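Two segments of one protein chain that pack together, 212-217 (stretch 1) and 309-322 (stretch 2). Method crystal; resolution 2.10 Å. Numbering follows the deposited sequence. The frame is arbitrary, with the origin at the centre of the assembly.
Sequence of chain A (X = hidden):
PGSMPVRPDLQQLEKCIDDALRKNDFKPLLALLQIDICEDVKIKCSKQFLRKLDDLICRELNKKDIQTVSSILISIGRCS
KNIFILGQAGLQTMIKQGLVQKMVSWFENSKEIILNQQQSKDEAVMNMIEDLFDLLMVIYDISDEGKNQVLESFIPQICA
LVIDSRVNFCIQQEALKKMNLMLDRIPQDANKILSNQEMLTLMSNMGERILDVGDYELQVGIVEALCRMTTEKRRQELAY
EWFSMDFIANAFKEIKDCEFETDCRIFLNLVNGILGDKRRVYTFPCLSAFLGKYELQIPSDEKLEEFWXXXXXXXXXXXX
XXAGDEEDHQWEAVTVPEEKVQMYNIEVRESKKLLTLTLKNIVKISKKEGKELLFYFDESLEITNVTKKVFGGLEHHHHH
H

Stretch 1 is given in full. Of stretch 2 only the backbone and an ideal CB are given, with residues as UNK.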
# COMPACT_ATOMS: atom_id res chain seq x y z
N ASP A 212 4.87 8.38 14.97
CA ASP A 212 5.26 9.51 14.14
C ASP A 212 5.17 9.26 12.64
O ASP A 212 5.66 10.08 11.86
CB ASP A 212 6.68 10.00 14.49
CG ASP A 212 7.75 8.93 14.27
OD1 ASP A 212 7.45 7.81 13.79
OD2 ASP A 212 8.93 9.23 14.58
N VAL A 213 4.52 8.19 12.21
CA VAL A 213 4.44 7.94 10.78
C VAL A 213 3.60 9.02 10.08
O VAL A 213 3.81 9.30 8.89
CB VAL A 213 3.90 6.53 10.53
CG1 VAL A 213 2.48 6.38 11.10
CG2 VAL A 213 3.93 6.20 9.06
N GLY A 214 2.66 9.64 10.79
CA GLY A 214 1.93 10.77 10.22
C GLY A 214 1.01 10.43 9.08
O GLY A 214 0.84 11.24 8.16
N ASP A 215 0.40 9.24 9.12
CA ASP A 215 -0.57 8.81 8.12
C ASP A 215 -1.51 7.82 8.79
O ASP A 215 -1.05 6.78 9.28
CB ASP A 215 0.12 8.14 6.91
CG ASP A 215 -0.88 7.75 5.83
OD1 ASP A 215 -1.26 8.66 5.04
OD2 ASP A 215 -1.33 6.58 5.79
N TYR A 216 -2.80 8.14 8.83
CA TYR A 216 -3.74 7.29 9.57
C TYR A 216 -3.82 5.89 8.97
O TYR A 216 -3.90 4.89 9.71
CB TYR A 216 -5.13 7.95 9.60
CG TYR A 216 -6.07 7.15 10.45
CD1 TYR A 216 -6.90 6.20 9.90
CD2 TYR A 216 -6.05 7.28 11.84
CE1 TYR A 216 -7.73 5.46 10.69
CE2 TYR A 216 -6.85 6.53 12.62
CZ TYR A 216 -7.68 5.61 12.04
OH TYR A 216 -8.50 4.85 12.80
N GLU A 217 -3.82 5.77 7.64
CA GLU A 217 -3.91 4.45 7.01
C GLU A 217 -2.72 3.57 7.40
O GLU A 217 -2.87 2.37 7.66
CB GLU A 217 -3.99 4.58 5.49
CG GLU A 217 -3.86 3.22 4.76
CD GLU A 217 -4.09 3.30 3.24
OE1 GLU A 217 -4.73 4.26 2.76
OE2 GLU A 217 -3.64 2.38 2.52
N UNK A 309 -12.47 12.69 10.18
CA UNK A 309 -11.60 13.12 9.08
C UNK A 309 -10.17 13.16 9.61
O UNK A 309 -9.92 13.77 10.66
CB UNK A 309 -12.02 14.48 8.53
N UNK A 310 -9.24 12.56 8.88
CA UNK A 310 -7.85 12.42 9.31
C UNK A 310 -6.96 13.32 8.47
O UNK A 310 -6.97 13.24 7.24
CB UNK A 310 -7.39 10.96 9.21
N UNK A 311 -6.24 14.21 9.14
CA UNK A 311 -5.31 15.14 8.52
C UNK A 311 -3.91 14.59 8.77
O UNK A 311 -3.45 14.56 9.91
CB UNK A 311 -5.47 16.56 9.07
N UNK A 312 -3.24 14.16 7.70
CA UNK A 312 -2.03 13.34 7.80
C UNK A 312 -0.80 14.18 7.50
O UNK A 312 -0.49 14.45 6.34
CB UNK A 312 -2.10 12.15 6.85
N UNK A 313 -0.08 14.58 8.56
CA UNK A 313 1.03 15.51 8.41
C UNK A 313 2.26 14.85 7.79
O UNK A 313 3.09 15.54 7.17
CB UNK A 313 1.39 16.11 9.77
N UNK A 314 2.41 13.54 7.93
CA UNK A 314 3.54 12.89 7.30
C UNK A 314 3.35 12.73 5.81
O UNK A 314 4.27 12.99 5.02
CB UNK A 314 3.79 11.52 7.94
N UNK A 315 2.16 12.31 5.39
CA UNK A 315 1.89 12.01 4.00
C UNK A 315 1.26 13.18 3.25
O UNK A 315 1.06 13.07 2.04
CB UNK A 315 0.98 10.79 3.91
N UNK A 316 0.93 14.26 3.95
CA UNK A 316 0.32 15.45 3.33
C UNK A 316 -0.94 15.08 2.57
O UNK A 316 -1.12 15.43 1.40
CB UNK A 316 1.31 16.14 2.39
N UNK A 317 -1.81 14.32 3.24
CA UNK A 317 -3.09 13.94 2.68
C UNK A 317 -4.18 14.24 3.69
O UNK A 317 -3.94 14.40 4.89
CB UNK A 317 -3.10 12.46 2.28
N UNK A 318 -5.41 14.29 3.20
CA UNK A 318 -6.58 14.23 4.06
C UNK A 318 -7.32 12.95 3.69
O UNK A 318 -7.50 12.66 2.51
CB UNK A 318 -7.47 15.47 3.91
N UNK A 319 -7.70 12.16 4.70
CA UNK A 319 -8.34 10.89 4.40
C UNK A 319 -9.50 10.65 5.34
O UNK A 319 -9.58 11.20 6.45
CB UNK A 319 -7.33 9.74 4.49
N UNK A 320 -10.41 9.80 4.89
CA UNK A 320 -11.58 9.52 5.69
C UNK A 320 -12.25 8.30 5.09
O UNK A 320 -11.99 7.94 3.94
CB UNK A 320 -12.53 10.72 5.75
N UNK A 321 -13.10 7.67 5.89
CA UNK A 321 -13.93 6.57 5.44
C UNK A 321 -15.32 7.08 5.14
O UNK A 321 -15.81 8.03 5.77
CB UNK A 321 -13.98 5.45 6.48
N UNK A 322 -15.96 6.44 4.18
CA UNK A 322 -17.35 6.73 3.92
C UNK A 322 -18.11 5.40 3.86
O UNK A 322 -17.60 4.39 3.38
CB UNK A 322 -17.51 7.53 2.63

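Stretch 2 is a hairpin, strands 309-312 and 317-321 joined by a tight turn. Stretch 1 lies against one side of it.

Position 309 is out of reach and 311 points away, so stretch 1 sets no preference. They are I309 and F311.

At position 310 CA-to-CB points toward stretch 1, and the ideal CB is 3.8 Å from Y216 CB. A small or medium side chain could lie beside the tyrosine ring. The residue is D310. Its OD2 sits over one face of the ring, 3.5 Å from Y216 CG, and both carboxylate oxygens are hydrogen-bonded elsewhere in the structure.

Position 312 points toward the start of the helix at Y216. The ideal CB is 4.5 Å from Y216 N, a donor. A short side chain with an acceptor would suit, such as Asp, Asn, Ser or Thr. The residue is N312. Y216 N donates to N312 OD1 at 2.7 Å. The amide's other end faces its own hairpin, where N312 ND2 donates to OG1 of the residue at 317 at 3.0 Å.

Position 313 points sideways, its ideal CB 5.2 Å from G214 O. Many side chains would fit. It is L313, with little contact.

At position 314 an ideal CB would lie 2.4 Å from V213 O and 3.0 Å from G214 O, both clashes. Phi is negative, so the backbone angles do not demand glycine, but the space does. The residue is G314. The close approach lets G314 N donate to G214 O at 2.8 Å.

Position 315 points toward D215, its ideal CB 3.3 Å from D215 OD1. A small donor fits best: Ser, or perhaps Thr. It is S315, chi1 p. S315 OG donates to D215 OD1 at 2.6 Å, and S315 N donates to G214 O at 3.2 Å, so one carbonyl receives two backbone NH groups.

Position 316 points away and has positive phi, where Gly, Asn or Asp are common. It is H316.

Position 317 points toward stretch 1, its ideal CB 5.0 Å from D215 OD1. A small polar residue would suit. It is T317. A water links T317 OG1 (3.0 Å) to D215 OD1 (2.5 Å).

Position 319 also points toward stretch 1, but with room between. A short polar group could use a water. It is S319; a water bridges S319 OG (2.7 Å) and E217 N (3.0 Å).

Position 321 points sideways. A long side chain could reach Y216. It is Y321, whose CE2 lies 4.3 Å from Y216 CE1, an apolar contact.

Positions 318 and 322 are out of reach and 320 points away; they are L318, I322 and F320.

Stretch 2, residues 309-322: IDFNLGSHTLSFYI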
# COMPACT_ATOMS: atom_id res chain seq x y z
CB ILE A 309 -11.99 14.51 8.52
CG1 ILE A 309 -13.48 14.61 8.23
CG2 ILE A 309 -11.13 14.86 7.28
CD1 ILE A 309 -13.99 13.76 7.07
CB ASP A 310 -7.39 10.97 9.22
CG ASP A 310 -8.20 10.08 10.12
OD1 ASP A 310 -8.27 10.38 11.33
OD2 ASP A 310 -8.85 9.14 9.61
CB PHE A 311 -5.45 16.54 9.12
CG PHE A 311 -6.73 17.25 8.77
CD1 PHE A 311 -6.74 18.29 7.84
CD2 PHE A 311 -7.93 16.89 9.38
CE1 PHE A 311 -7.92 18.96 7.52
CE2 PHE A 311 -9.11 17.56 9.07
CZ PHE A 311 -9.11 18.59 8.14
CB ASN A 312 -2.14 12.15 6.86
CG ASN A 312 -3.32 11.27 7.20
OD1 ASN A 312 -3.41 10.74 8.33
ND2 ASN A 312 -4.25 11.12 6.26
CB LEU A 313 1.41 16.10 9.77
CG LEU A 313 0.60 17.28 10.32
CD1 LEU A 313 -0.91 17.07 10.20
CD2 LEU A 313 1.01 17.49 11.80
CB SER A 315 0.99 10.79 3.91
OG SER A 315 -0.17 11.01 4.69
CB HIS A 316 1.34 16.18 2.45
CG HIS A 316 2.43 16.83 3.24
ND1 HIS A 316 2.38 18.14 3.64
CD2 HIS A 316 3.57 16.32 3.76
CE1 HIS A 316 3.46 18.43 4.34
NE2 HIS A 316 4.20 17.33 4.44
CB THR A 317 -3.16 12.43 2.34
OG1 THR A 317 -3.08 11.66 3.55
CG2 THR A 317 -2.01 12.02 1.41
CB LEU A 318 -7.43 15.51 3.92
CG LEU A 318 -8.93 15.76 3.71
CD1 LEU A 318 -9.88 14.66 4.05
CD2 LEU A 318 -9.34 17.01 4.49
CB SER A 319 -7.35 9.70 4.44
OG SER A 319 -6.90 9.47 5.77
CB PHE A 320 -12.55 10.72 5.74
CG PHE A 320 -12.97 11.22 4.38
CD1 PHE A 320 -14.20 10.88 3.86
CD2 PHE A 320 -12.13 12.01 3.61
CE1 PHE A 320 -14.59 11.33 2.61
CE2 PHE A 320 -12.51 12.44 2.37
CZ PHE A 320 -13.74 12.11 1.87
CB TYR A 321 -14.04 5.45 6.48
CG TYR A 321 -12.77 4.67 6.74
CD1 TYR A 321 -12.29 3.73 5.84
CD2 TYR A 321 -12.07 4.85 7.94
CE1 TYR A 321 -11.13 3.00 6.10
CE2 TYR A 321 -10.92 4.13 8.21
CZ TYR A 321 -10.45 3.22 7.29
OH TYR A 321 -9.31 2.52 7.59
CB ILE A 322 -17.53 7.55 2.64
CG1 ILE A 322 -16.91 6.84 1.44
CG2 ILE A 322 -16.99 8.97 2.79
CD1 ILE A 322 -17.53 7.31 0.17
O HOH W 1 -2.86 8.68 3.11
O HOH W 2 -4.71 7.84 5.68
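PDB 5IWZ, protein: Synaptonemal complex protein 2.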